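Local coordinates for protein arylsulfatase (Pseudoalteromonas sp. MB47, PDB 7AJ0) that probably hydrolyses sulfate esters of the algal polysaccharide fucoidan, acting as a sulfatase of the alkaline phosphatase clan that binds calcium and assembles into a hexamer, at residues V59-W64 and G327-T332; T94-Q99 and I321-N326; S98-T103 and G351-P356; G343-T348 and R451-S456; T347-G352 and K438-V443. One frame throughout, in Å; residues are numbered along the deposited sequence.

From the N terminus, the loop after strand 53-59 opens contact 1, which closes at 327-332, just past strand 318-324. Contact 2 is nested inside that span, joining 94-99 to 321-326. Contact 3 starts on the same stretch but closes later, at 351-356, and therefore crosses contact 1. These three place the calcium ligands around one ion beside the large mixed sheet. Contacts 4 and 5 open in 343-352, the loop and first turn of helix 350-353; contact 4 opens before contact 3 closes and so crosses it, while contact 5 begins where contact 3 ends, sharing Gly351 and Gly352. They tie the chain beside the metal site to the loop before strand 456-460 and to strands 437-440 and 442-446.

Contact 1. Residues V59-W64 and G327-T332; sequences VDDLGW and GPNEDT. With CA (calcium ion), chain G.
The carboxylate of Asp61 and the amide of Asn329 lie side by side and point the same way, but their planes are 76° apart, so neither group is laid flat on the other. Asp61 is a ligand of the calcium site of the sulfatase fold, and Asn329 stands beside it; the loops follow the neighbouring parallel strands 53-59 and 318-324. Asp60, with CG anti to its backbone N (chi1 -163°), reaches the ion through OD1 at 2.2 Å. Asp61 has CG beside its backbone N (chi1 -68°), and its OD1 binds the ion at 2.3 Å. The other Asp61 oxygen, OD2, has Lys345 as its salt-bridge partner and also a water 2.5 Å away. That water accepts from Asn329 ND2 at 3.1 Å, making Asn329 a second-shell neighbour of the ligand. A second water donates to Asp61 O over 2.9 Å and accepts from Asn329 N over 3.2 Å. Asn329, the centre of an inverse gamma turn, thus uses both its backbone N-H and its side-chain ND2 in water bridges to Asp61. Direct contact is packing: Asn329 CB approaches Asp61 OD2 to 3.8 Å, and Pro328 sets its ring atom CD against Gly63 CA, also at 3.8 Å.

Contact 2. Residues T94-Q99 and I321-N326; sequences TSMYSQ and IFTSDN. With CA (calcium ion), chain G.
The touching parts run in broadly the same direction, CA 96 to 99 making 38° with CA 323 to 326, and they converge until Ser98 CA and Asn326 CA are 5.7 Å apart. At the wide end Met96, bent at chi2, crosses Thr323 at about a right angle and brings its methyl CE to 3.9 Å from Thr323 OG1, which is hydrogen-bonded to Pro356 O. At the narrow end Ser98 holds OG between its backbone N and carbonyl carbon (chi1 67°). From there OG donates to Gln99 O over 3.1 Å, standing 28° above the carbonyl plane, and meets Asn326 CA at 3.4 Å. Gln99 O also lies 3.4 Å from Asn326 CB. Beyond this junction Asp325 and Asn326 both adopt the crowded first torsion and turn to one calcium ion. Asp325 is bidentate, with OD1 at 2.6 Å and OD2 at 2.2 Å from the ion, while Asn326 OD1 is at 2.4 Å; Arg106 is a further polar partner of the Asp325 carboxylate. Strand 354-360 lies between the two strands, antiparallel to both, with Ile355 touching Met96, Ser98 and Thr323, while helix 377-387 packs Leu377 and Ile380 on Met96.

Contact 3. Residues S98-T103 and G351-P356; sequences SQPTCT and GGVRIP. With CA (calcium ion), chain G.
Ser98 is gripped by the end of helix 350-353 and the start of strand 354-360. Its N-H points to Val353 O over 2.8 Å at an N-H...O angle of 152°, and the donor lies in the carbonyl plane on a lone pair. Val353 keeps CG1 beside its own backbone N, a rotamer that carries this methyl to 3.5 Å from Ser98 O and to 4.0 Å from Pro100 CG, the two apolar side chains lying alongside and pointing the same way. Ile355 is less relaxed: CG1 occupies the crowded place between backbone N and carbonyl carbon (chi1 48°), and chi2, at 134°, is away from a staggered value. In this shape CG2 meets Ser98 OG at 3.4 Å, while CD1 reaches Ser98 CB at 3.9 Å. Gly352 is bonded through its backbone to Gly327, and Pro100 likewise to Gly346. Farther along, Thr101 stands at the N-cap of helix 102-111, and Cys102 turns SG beside its backbone N to bind calcium at 2.5 Å from SG. Cys102 opens a C-x-S-x-R sequence, a form of the sulfatase signature C/S-x-P/S/A/T-x-R, whose cysteine or serine is oxidised to formylglycine in mature enzymes. Here the residue is an unmodified cysteine, consistent with the unprocessed state; the calcium, the helix N terminus and nearby Lys345 would all be expected to favour its thiolate.

Contact 4. Residues G343-T348 and R451-S456; sequences GGKGTT and RNIDAS
Asn452 holds CG beside its backbone N (chi1 -49°) and so lays its amide group against the Gly343-Gly344 backbone, with CG 3.8 Å from Gly344 N. Thr347, with OG1 between backbone N and carbonyl carbon (chi1 69°), directs CG2 obliquely at Asn452 CB, 3.7 Å away. The same torsion lets Thr347 OG1 donate to Gly344 O over 2.9 Å, on a lone pair, reinforcing the type II turn from Gly344 to Thr347, whose own backbone bond is weak. Ile453 crosses the extended Lys345 chain obliquely, its CD1 3.9 Å from Lys345 CD. Gly346 comes so near Ile453 that a CB would collide with Ile453 CG1. One water donates to Gly346 O at 2.9 Å and to Asn452 O at 2.7 Å; Asn452 O also receives Ser456 OG at 2.7 Å. An alanine in place of Asn452 would keep the CB contact with Thr347 but would probably loosen the fit against the two glycines by losing the amide. The turn precedes helix 350-353 and sends Lys345 to Asp61 at the calcium site, whereas 451-456 joins antiparallel strands 442-446 and 456-460; Phe444 of the first packs on Thr347, and Ala464 of the third subunit lies against Ile453.

Contact 5. Residues T347-G352 and K438-V443; sequences TTWEGG and KIHFKV
Lys438 NZ makes two strong bonds across the contact. It donates to Thr348 O over 2.9 Å, in the carbonyl plane with a C=O...N angle of 151°, and forms a salt bridge with Glu350 OE2 at 2.8 Å, using the anti lone pair of that oxygen. Bends at chi2 and chi4 of Lys438 bring NZ there, tip to tip with a Glu350 chain bent at chi2; Glu476 gives the ammonium a further carboxylate, and Tyr97 binds Glu350 OE1. A methionine in place of Lys438 would remove the charged donor and would probably leave Thr348 O and two carboxylates poorly compensated in a buried place. A water bridges the segments, bonded to Thr348 OG1, itself paired with Thr430, and to His440 ND1 at the ring edge, and donating to Lys442 O at 2.7 Å; His440 NE2 is hydrogen-bonded to Glu476. The His440 ring meets the Trp349 six-membered ring obliquely, planes at 47°, with His440 CE1 3.7 Å from Trp349 CE3. Trp349 CZ2 also touches Val443 CG1 at 3.6 Å. Trp349 is the N-cap residue of helix 350-353, and its indole reaches Trp466 and Phe468 of strand 466-469, antiparallel neighbour of strand 437-440, packing the helix start onto the C-terminal sheet.

Contact 1. Residues V59-W64 and G327-T332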
# COMPACT_ATOMS: atom_id res chain seq x y z
N VAL A 59 -15.46 -22.77 23.69
CA VAL A 59 -15.21 -21.37 23.97
C VAL A 59 -15.48 -20.56 22.70
O VAL A 59 -15.22 -21.02 21.59
CB VAL A 59 -13.77 -21.15 24.47
CG1 VAL A 59 -13.59 -19.72 24.95
CG2 VAL A 59 -13.46 -22.13 25.59
N ASP A 60 -16.00 -19.35 22.88
CA ASP A 60 -16.41 -18.52 21.76
C ASP A 60 -15.28 -17.58 21.36
O ASP A 60 -14.72 -16.88 22.21
CB ASP A 60 -17.66 -17.72 22.14
CG ASP A 60 -18.39 -17.14 20.94
OD1 ASP A 60 -17.93 -17.36 19.80
OD2 ASP A 60 -19.42 -16.48 21.13
N ASP A 61 -14.94 -17.59 20.07
CA ASP A 61 -13.97 -16.65 19.50
C ASP A 61 -12.61 -16.74 20.20
O ASP A 61 -11.94 -15.73 20.42
CB ASP A 61 -14.50 -15.21 19.56
CG ASP A 61 -15.69 -14.99 18.65
OD1 ASP A 61 -16.10 -15.96 17.97
OD2 ASP A 61 -16.22 -13.86 18.60
N LEU A 62 -12.20 -17.96 20.53
CA LEU A 62 -10.92 -18.19 21.17
C LEU A 62 -9.86 -18.48 20.12
O LEU A 62 -10.04 -19.35 19.26
CB LEU A 62 -11.02 -19.36 22.15
CG LEU A 62 -9.78 -19.64 23.01
CD1 LEU A 62 -9.66 -18.59 24.11
CD2 LEU A 62 -9.81 -21.04 23.59
N GLY A 63 -8.74 -17.75 20.19
CA GLY A 63 -7.69 -17.93 19.22
C GLY A 63 -6.83 -19.15 19.48
O GLY A 63 -6.75 -19.67 20.59
N TRP A 64 -6.18 -19.61 18.41
CA TRP A 64 -5.32 -20.79 18.49
C TRP A 64 -4.29 -20.67 19.60
O TRP A 64 -3.97 -21.65 20.27
CB TRP A 64 -4.62 -21.00 17.15
CG TRP A 64 -3.89 -22.30 17.00
CD1 TRP A 64 -4.38 -23.46 16.48
CD2 TRP A 64 -2.53 -22.57 17.35
NE1 TRP A 64 -3.41 -24.43 16.49
CE2 TRP A 64 -2.26 -23.91 17.02
CE3 TRP A 64 -1.50 -21.80 17.91
CZ2 TRP A 64 -1.02 -24.50 17.23
CZ3 TRP A 64 -0.27 -22.39 18.13
CH2 TRP A 64 -0.04 -23.73 17.78
N GLY A 327 -11.74 -18.31 15.04
CA GLY A 327 -10.58 -17.57 15.49
C GLY A 327 -10.95 -16.27 16.16
O GLY A 327 -12.12 -15.92 16.32
N PRO A 328 -9.92 -15.52 16.55
CA PRO A 328 -10.16 -14.30 17.33
C PRO A 328 -10.90 -13.24 16.53
O PRO A 328 -10.67 -13.07 15.33
CB PRO A 328 -8.75 -13.83 17.71
CG PRO A 328 -7.88 -14.38 16.62
CD PRO A 328 -8.50 -15.69 16.20
N ASN A 329 -11.79 -12.53 17.21
CA ASN A 329 -12.52 -11.41 16.61
C ASN A 329 -11.66 -10.16 16.77
O ASN A 329 -11.81 -9.39 17.72
CB ASN A 329 -13.88 -11.24 17.28
CG ASN A 329 -14.73 -10.19 16.60
OD1 ASN A 329 -14.24 -9.42 15.77
ND2 ASN A 329 -16.01 -10.14 16.95
N GLU A 330 -10.75 -9.96 15.83
CA GLU A 330 -9.87 -8.79 15.89
C GLU A 330 -10.63 -7.49 15.66
O GLU A 330 -10.11 -6.42 16.02
CB GLU A 330 -8.75 -8.93 14.86
CG GLU A 330 -7.90 -10.18 15.02
CD GLU A 330 -6.60 -10.10 14.25
OE1 GLU A 330 -6.61 -9.60 13.10
OE2 GLU A 330 -5.56 -10.54 14.79
N ASP A 331 -11.83 -7.54 15.08
CA ASP A 331 -12.55 -6.32 14.75
C ASP A 331 -12.97 -5.56 16.00
O ASP A 331 -13.14 -4.34 15.95
CB ASP A 331 -13.78 -6.63 13.90
CG ASP A 331 -13.42 -7.14 12.52
OD1 ASP A 331 -12.98 -8.30 12.41
OD2 ASP A 331 -13.57 -6.37 11.55
N THR A 332 -13.17 -6.26 17.12
CA THR A 332 -13.59 -5.63 18.36
C THR A 332 -12.42 -5.36 19.31
O THR A 332 -12.63 -5.21 20.52
CB THR A 332 -14.65 -6.48 19.06
OG1 THR A 332 -14.15 -7.81 19.29
CG2 THR A 332 -15.91 -6.56 18.22
CA CA G . -17.71 -17.52 17.64
O HOH W 1 -11.73 -12.86 20.37
O HOH W 2 -16.33 -11.57 19.68

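Contact 2. Residues T94-Q99 and I321-N326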
# COMPACT_ATOMS: atom_id res chain seq x y z
N THR A 94 -2.82 -29.62 17.11
CA THR A 94 -2.30 -28.38 16.56
C THR A 94 -2.83 -28.06 15.17
O THR A 94 -2.51 -27.00 14.63
CB THR A 94 -0.76 -28.41 16.53
OG1 THR A 94 -0.32 -29.59 15.85
CG2 THR A 94 -0.20 -28.39 17.94
N SER A 95 -3.64 -28.95 14.58
CA SER A 95 -4.26 -28.72 13.28
C SER A 95 -5.75 -29.04 13.34
O SER A 95 -6.30 -29.80 12.54
CB SER A 95 -3.57 -29.53 12.19
OG SER A 95 -2.36 -28.91 11.79
N MET A 96 -6.42 -28.45 14.32
CA MET A 96 -7.87 -28.54 14.47
C MET A 96 -8.51 -27.35 13.77
O MET A 96 -8.01 -26.22 13.86
CB MET A 96 -8.25 -28.57 15.95
CG MET A 96 -9.74 -28.55 16.24
SD MET A 96 -10.60 -30.04 15.75
CE MET A 96 -12.04 -29.91 16.80
N TYR A 97 -9.61 -27.60 13.06
CA TYR A 97 -10.19 -26.60 12.17
C TYR A 97 -11.67 -26.40 12.44
O TYR A 97 -12.39 -27.34 12.77
CB TYR A 97 -9.98 -26.99 10.70
CG TYR A 97 -8.60 -26.68 10.21
CD1 TYR A 97 -8.27 -25.40 9.77
CD2 TYR A 97 -7.60 -27.64 10.21
CE1 TYR A 97 -7.00 -25.09 9.34
CE2 TYR A 97 -6.33 -27.34 9.78
CZ TYR A 97 -6.03 -26.07 9.34
OH TYR A 97 -4.76 -25.77 8.92
N SER A 98 -12.10 -25.14 12.29
CA SER A 98 -13.49 -24.76 12.46
C SER A 98 -13.97 -24.04 11.21
O SER A 98 -13.25 -23.98 10.21
CB SER A 98 -13.65 -23.86 13.68
OG SER A 98 -13.00 -22.61 13.48
N GLN A 99 -15.17 -23.48 11.25
CA GLN A 99 -15.63 -22.55 10.22
C GLN A 99 -15.23 -21.14 10.59
O GLN A 99 -14.80 -20.86 11.71
CB GLN A 99 -17.14 -22.68 10.06
CG GLN A 99 -17.61 -24.10 9.81
CD GLN A 99 -16.99 -24.71 8.57
OE1 GLN A 99 -17.18 -24.20 7.46
NE2 GLN A 99 -16.24 -25.79 8.75
N ILE A 321 -13.57 -32.71 25.43
CA ILE A 321 -13.04 -32.00 24.27
C ILE A 321 -13.13 -30.51 24.56
O ILE A 321 -14.22 -30.00 24.84
CB ILE A 321 -13.78 -32.37 22.98
CG1 ILE A 321 -13.46 -33.81 22.58
CG2 ILE A 321 -13.42 -31.40 21.86
CD1 ILE A 321 -14.27 -34.34 21.41
N PHE A 322 -12.00 -29.83 24.50
CA PHE A 322 -11.92 -28.38 24.68
C PHE A 322 -11.54 -27.77 23.34
O PHE A 322 -10.51 -28.12 22.76
CB PHE A 322 -10.89 -28.03 25.76
CG PHE A 322 -10.76 -26.55 26.01
CD1 PHE A 322 -9.93 -25.77 25.22
CD2 PHE A 322 -11.47 -25.95 27.04
CE1 PHE A 322 -9.81 -24.42 25.45
CE2 PHE A 322 -11.35 -24.59 27.27
CZ PHE A 322 -10.52 -23.83 26.47
N THR A 323 -12.37 -26.86 22.84
CA THR A 323 -12.15 -26.31 21.51
C THR A 323 -12.83 -24.95 21.41
O THR A 323 -13.47 -24.47 22.36
CB THR A 323 -12.67 -27.27 20.43
OG1 THR A 323 -12.30 -26.79 19.14
CG2 THR A 323 -14.18 -27.41 20.50
N SER A 324 -12.69 -24.32 20.25
CA SER A 324 -13.29 -23.04 19.94
C SER A 324 -14.17 -23.19 18.70
O SER A 324 -14.11 -24.20 17.99
CB SER A 324 -12.21 -21.98 19.70
OG SER A 324 -12.78 -20.76 19.26
N ASP A 325 -14.99 -22.17 18.45
CA ASP A 325 -15.85 -22.19 17.27
C ASP A 325 -15.28 -21.39 16.10
O ASP A 325 -15.69 -21.62 14.96
CB ASP A 325 -17.25 -21.66 17.62
CG ASP A 325 -17.29 -20.16 17.78
OD1 ASP A 325 -16.29 -19.56 18.22
OD2 ASP A 325 -18.35 -19.58 17.46
N ASN A 326 -14.34 -20.48 16.35
CA ASN A 326 -13.65 -19.77 15.28
C ASN A 326 -12.50 -18.99 15.90
O ASN A 326 -12.29 -19.01 17.12
CB ASN A 326 -14.60 -18.86 14.50
CG ASN A 326 -15.43 -17.97 15.41
OD1 ASN A 326 -16.63 -18.18 15.58
ND2 ASN A 326 -14.78 -16.97 16.01
CA CA G . -17.71 -17.52 17.64

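Contact 3. Residues S98-T103 and G351-P356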
# COMPACT_ATOMS: atom_id res chain seq x y z
N SER A 98 -12.10 -25.14 12.29
CA SER A 98 -13.49 -24.76 12.46
C SER A 98 -13.97 -24.04 11.21
O SER A 98 -13.25 -23.98 10.21
CB SER A 98 -13.65 -23.86 13.68
OG SER A 98 -13.00 -22.61 13.48
N GLN A 99 -15.17 -23.48 11.25
CA GLN A 99 -15.63 -22.55 10.22
C GLN A 99 -15.23 -21.14 10.59
O GLN A 99 -14.80 -20.86 11.71
CB GLN A 99 -17.14 -22.68 10.06
CG GLN A 99 -17.61 -24.10 9.81
CD GLN A 99 -16.99 -24.71 8.57
OE1 GLN A 99 -17.18 -24.20 7.46
NE2 GLN A 99 -16.24 -25.79 8.75
N PRO A 100 -15.33 -20.19 9.65
CA PRO A 100 -14.83 -18.83 9.93
C PRO A 100 -15.73 -17.98 10.83
O PRO A 100 -15.26 -16.93 11.29
CB PRO A 100 -14.72 -18.20 8.53
CG PRO A 100 -14.77 -19.34 7.57
CD PRO A 100 -15.65 -20.37 8.23
N THR A 101 -16.97 -18.38 11.10
CA THR A 101 -17.89 -17.56 11.87
C THR A 101 -18.73 -18.43 12.80
O THR A 101 -18.77 -19.65 12.67
CB THR A 101 -18.78 -16.71 10.96
OG1 THR A 101 -19.39 -17.55 9.97
CG2 THR A 101 -17.97 -15.63 10.27
N CYS A 102 -19.44 -17.76 13.72
CA CYS A 102 -20.07 -18.45 14.84
C CYS A 102 -21.13 -19.44 14.38
O CYS A 102 -21.03 -20.64 14.64
CB CYS A 102 -20.70 -17.42 15.79
SG CYS A 102 -19.57 -16.20 16.49
N THR A 103 -22.17 -18.94 13.70
CA THR A 103 -23.29 -19.79 13.32
C THR A 103 -22.83 -20.96 12.45
O THR A 103 -23.34 -22.08 12.58
CB THR A 103 -24.35 -18.97 12.59
OG1 THR A 103 -24.82 -17.93 13.45
CG2 THR A 103 -25.51 -19.85 12.16
N GLY A 351 -5.78 -17.88 10.71
CA GLY A 351 -6.22 -17.23 11.93
C GLY A 351 -7.70 -17.39 12.21
O GLY A 351 -8.13 -17.35 13.37
N GLY A 352 -8.50 -17.58 11.17
CA GLY A 352 -9.93 -17.67 11.34
C GLY A 352 -10.45 -19.07 11.61
O GLY A 352 -11.49 -19.23 12.25
N VAL A 353 -9.74 -20.09 11.13
CA VAL A 353 -10.26 -21.45 11.13
C VAL A 353 -9.40 -22.42 11.92
O VAL A 353 -9.89 -23.44 12.40
CB VAL A 353 -10.44 -21.95 9.68
CG1 VAL A 353 -11.55 -21.17 8.98
CG2 VAL A 353 -9.13 -21.83 8.91
N ARG A 354 -8.11 -22.12 12.06
CA ARG A 354 -7.21 -22.98 12.83
C ARG A 354 -7.35 -22.63 14.30
O ARG A 354 -6.92 -21.56 14.74
CB ARG A 354 -5.77 -22.83 12.35
CG ARG A 354 -4.88 -23.99 12.78
CD ARG A 354 -3.48 -23.85 12.23
NE ARG A 354 -2.60 -24.92 12.69
CZ ARG A 354 -1.33 -25.06 12.31
NH1 ARG A 354 -0.79 -24.20 11.46
NH2 ARG A 354 -0.61 -26.07 12.78
N ILE A 355 -7.93 -23.54 15.08
CA ILE A 355 -8.44 -23.22 16.41
C ILE A 355 -7.85 -24.21 17.41
O ILE A 355 -7.38 -25.29 17.04
CB ILE A 355 -9.98 -23.27 16.46
CG1 ILE A 355 -10.47 -24.57 15.81
CG2 ILE A 355 -10.58 -22.07 15.76
CD1 ILE A 355 -11.52 -25.30 16.59
N PRO A 356 -7.88 -23.86 18.70
CA PRO A 356 -7.40 -24.80 19.73
C PRO A 356 -8.27 -26.04 19.79
O PRO A 356 -9.49 -25.98 19.56
CB PRO A 356 -7.49 -23.99 21.03
CG PRO A 356 -7.73 -22.57 20.62
CD PRO A 356 -8.41 -22.62 19.29
CA CA G . -17.71 -17.52 17.64

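Contact 4. Residues G343-T348 and R451-S456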
# COMPACT_ATOMS: atom_id res chain seq x y z
N GLY A 343 -4.83 -13.02 9.81
CA GLY A 343 -6.25 -12.77 9.76
C GLY A 343 -6.93 -13.08 11.08
O GLY A 343 -6.38 -12.90 12.17
N GLY A 344 -8.17 -13.57 10.97
CA GLY A 344 -8.95 -13.89 12.15
C GLY A 344 -10.36 -14.26 11.77
O GLY A 344 -10.63 -14.62 10.62
N LYS A 345 -11.26 -14.18 12.74
CA LYS A 345 -12.67 -14.48 12.51
C LYS A 345 -13.18 -13.74 11.28
O LYS A 345 -12.85 -12.57 11.05
CB LYS A 345 -13.49 -14.09 13.74
CG LYS A 345 -14.96 -14.45 13.67
CD LYS A 345 -15.70 -13.82 14.84
CE LYS A 345 -17.12 -14.32 14.97
NZ LYS A 345 -17.81 -13.67 16.12
N GLY A 346 -13.99 -14.44 10.48
CA GLY A 346 -14.54 -13.87 9.27
C GLY A 346 -13.72 -14.05 8.02
O GLY A 346 -14.06 -13.48 6.98
N THR A 347 -12.63 -14.81 8.09
CA THR A 347 -11.80 -15.08 6.93
C THR A 347 -11.35 -16.54 6.99
O THR A 347 -11.34 -17.16 8.05
CB THR A 347 -10.58 -14.17 6.86
OG1 THR A 347 -9.66 -14.50 7.91
CG2 THR A 347 -10.98 -12.71 6.99
N THR A 348 -10.97 -17.07 5.82
CA THR A 348 -10.41 -18.41 5.74
C THR A 348 -8.89 -18.40 5.73
O THR A 348 -8.27 -19.36 5.27
CB THR A 348 -10.95 -19.13 4.50
OG1 THR A 348 -10.88 -18.27 3.37
CG2 THR A 348 -12.39 -19.57 4.74
N ARG A 451 -9.37 -5.41 10.78
CA ARG A 451 -10.77 -5.35 10.36
C ARG A 451 -11.08 -6.43 9.32
O ARG A 451 -11.56 -6.16 8.21
CB ARG A 451 -11.09 -3.96 9.83
CG ARG A 451 -11.20 -2.91 10.92
CD ARG A 451 -12.39 -3.21 11.82
NE ARG A 451 -12.59 -2.21 12.86
CZ ARG A 451 -13.68 -2.13 13.61
NH1 ARG A 451 -14.68 -2.98 13.42
NH2 ARG A 451 -13.78 -1.18 14.54
N ASN A 452 -10.82 -7.67 9.72
CA ASN A 452 -11.05 -8.81 8.83
C ASN A 452 -12.53 -8.91 8.45
O ASN A 452 -12.87 -9.12 7.28
CB ASN A 452 -10.58 -10.10 9.51
CG ASN A 452 -9.19 -9.98 10.08
OD1 ASN A 452 -8.99 -10.04 11.30
ND2 ASN A 452 -8.21 -9.80 9.21
N ILE A 453 -13.42 -8.76 9.43
CA ILE A 453 -14.84 -8.94 9.17
C ILE A 453 -15.41 -7.72 8.45
O ILE A 453 -16.15 -7.85 7.47
CB ILE A 453 -15.60 -9.20 10.49
CG1 ILE A 453 -15.11 -10.50 11.14
CG2 ILE A 453 -17.10 -9.27 10.24
CD1 ILE A 453 -15.51 -10.65 12.59
N ASP A 454 -15.07 -6.52 8.92
CA ASP A 454 -15.82 -5.32 8.60
C ASP A 454 -15.20 -4.45 7.51
O ASP A 454 -15.82 -3.46 7.11
CB ASP A 454 -16.00 -4.47 9.87
CG ASP A 454 -16.70 -5.23 10.98
OD1 ASP A 454 -17.74 -5.87 10.69
OD2 ASP A 454 -16.23 -5.20 12.13
N ALA A 455 -14.00 -4.78 7.03
CA ALA A 455 -13.34 -3.96 6.03
C ALA A 455 -12.48 -4.83 5.11
O ALA A 455 -11.30 -4.57 4.89
CB ALA A 455 -12.51 -2.86 6.69
N SER A 456 -13.09 -5.87 4.55
CA SER A 456 -12.37 -6.83 3.72
C SER A 456 -13.06 -7.01 2.38
O SER A 456 -14.23 -6.67 2.20
CB SER A 456 -12.24 -8.19 4.42
OG SER A 456 -11.23 -8.16 5.41
O HOH W 3 -14.39 -10.81 5.90

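Contact 5. Residues T347-G352 and K438-V443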
# COMPACT_ATOMS: atom_id res chain seq x y z
N THR A 347 -12.63 -14.81 8.09
CA THR A 347 -11.80 -15.08 6.93
C THR A 347 -11.35 -16.54 6.99
O THR A 347 -11.34 -17.16 8.05
CB THR A 347 -10.58 -14.17 6.86
OG1 THR A 347 -9.66 -14.50 7.91
CG2 THR A 347 -10.98 -12.71 6.99
N THR A 348 -10.97 -17.07 5.82
CA THR A 348 -10.41 -18.41 5.74
C THR A 348 -8.89 -18.40 5.73
O THR A 348 -8.27 -19.36 5.27
CB THR A 348 -10.95 -19.13 4.50
OG1 THR A 348 -10.88 -18.27 3.37
CG2 THR A 348 -12.39 -19.57 4.74
N TRP A 349 -8.27 -17.32 6.21
CA TRP A 349 -6.89 -17.42 6.66
C TRP A 349 -6.83 -18.38 7.85
O TRP A 349 -7.84 -18.66 8.50
CB TRP A 349 -6.34 -16.05 7.05
CG TRP A 349 -6.19 -15.09 5.92
CD1 TRP A 349 -6.84 -13.90 5.76
CD2 TRP A 349 -5.34 -15.23 4.77
NE1 TRP A 349 -6.44 -13.29 4.60
CE2 TRP A 349 -5.53 -14.09 3.97
CE3 TRP A 349 -4.44 -16.21 4.35
CZ2 TRP A 349 -4.85 -13.90 2.77
CZ3 TRP A 349 -3.77 -16.02 3.16
CH2 TRP A 349 -3.98 -14.88 2.38
N GLU A 350 -5.63 -18.87 8.13
CA GLU A 350 -5.49 -19.81 9.24
C GLU A 350 -5.95 -19.19 10.55
O GLU A 350 -6.48 -19.90 11.42
CB GLU A 350 -4.04 -20.29 9.34
CG GLU A 350 -3.62 -21.16 8.17
CD GLU A 350 -4.37 -22.47 8.14
OE1 GLU A 350 -4.27 -23.23 9.13
OE2 GLU A 350 -5.08 -22.74 7.14
N GLY A 351 -5.78 -17.88 10.71
CA GLY A 351 -6.22 -17.23 11.93
C GLY A 351 -7.70 -17.39 12.21
O GLY A 351 -8.13 -17.35 13.37
N GLY A 352 -8.50 -17.58 11.17
CA GLY A 352 -9.93 -17.67 11.34
C GLY A 352 -10.45 -19.07 11.61
O GLY A 352 -11.49 -19.23 12.25
N LYS A 438 -1.71 -25.41 2.27
CA LYS A 438 -2.92 -24.60 2.27
C LYS A 438 -3.07 -23.97 0.89
O LYS A 438 -2.22 -23.18 0.47
CB LYS A 438 -2.84 -23.53 3.36
CG LYS A 438 -3.98 -22.53 3.38
CD LYS A 438 -5.26 -23.14 3.92
CE LYS A 438 -6.32 -22.07 4.13
NZ LYS A 438 -5.91 -21.04 5.14
N ILE A 439 -4.15 -24.32 0.19
CA ILE A 439 -4.40 -23.85 -1.17
C ILE A 439 -5.62 -22.94 -1.15
O ILE A 439 -6.70 -23.36 -0.71
CB ILE A 439 -4.60 -25.02 -2.15
CG1 ILE A 439 -3.43 -25.99 -2.08
CG2 ILE A 439 -4.77 -24.50 -3.57
CD1 ILE A 439 -3.67 -27.16 -1.16
N HIS A 440 -5.45 -21.71 -1.61
CA HIS A 440 -6.53 -20.73 -1.65
C HIS A 440 -7.01 -20.53 -3.08
O HIS A 440 -6.20 -20.26 -3.98
CB HIS A 440 -6.08 -19.37 -1.08
CG HIS A 440 -5.67 -19.42 0.36
ND1 HIS A 440 -6.46 -18.92 1.37
CD2 HIS A 440 -4.54 -19.88 0.95
CE1 HIS A 440 -5.84 -19.08 2.52
NE2 HIS A 440 -4.67 -19.66 2.30
N PHE A 441 -8.31 -20.66 -3.29
CA PHE A 441 -8.93 -20.32 -4.56
C PHE A 441 -9.63 -18.97 -4.51
O PHE A 441 -9.85 -18.37 -5.57
CB PHE A 441 -9.92 -21.42 -4.96
CG PHE A 441 -9.30 -22.79 -5.00
CD1 PHE A 441 -8.66 -23.24 -6.14
CD2 PHE A 441 -9.35 -23.62 -3.89
CE1 PHE A 441 -8.08 -24.50 -6.17
CE2 PHE A 441 -8.78 -24.87 -3.92
CZ PHE A 441 -8.14 -25.31 -5.06
N LYS A 442 -9.97 -18.49 -3.32
CA LYS A 442 -10.45 -17.12 -3.11
C LYS A 442 -9.80 -16.61 -1.83
O LYS A 442 -9.65 -17.36 -0.86
CB LYS A 442 -11.97 -17.07 -3.02
CG LYS A 442 -12.66 -17.34 -4.36
CD LYS A 442 -14.18 -17.32 -4.23
CE LYS A 442 -14.84 -17.55 -5.59
NZ LYS A 442 -16.33 -17.52 -5.49
N VAL A 443 -9.41 -15.34 -1.84
CA VAL A 443 -8.56 -14.77 -0.81
C VAL A 443 -9.24 -13.56 -0.19
O VAL A 443 -9.73 -12.68 -0.91
CB VAL A 443 -7.18 -14.38 -1.38
CG1 VAL A 443 -6.45 -13.43 -0.45
CG2 VAL A 443 -6.36 -15.63 -1.65
O HOH W 4 -9.06 -17.99 1.74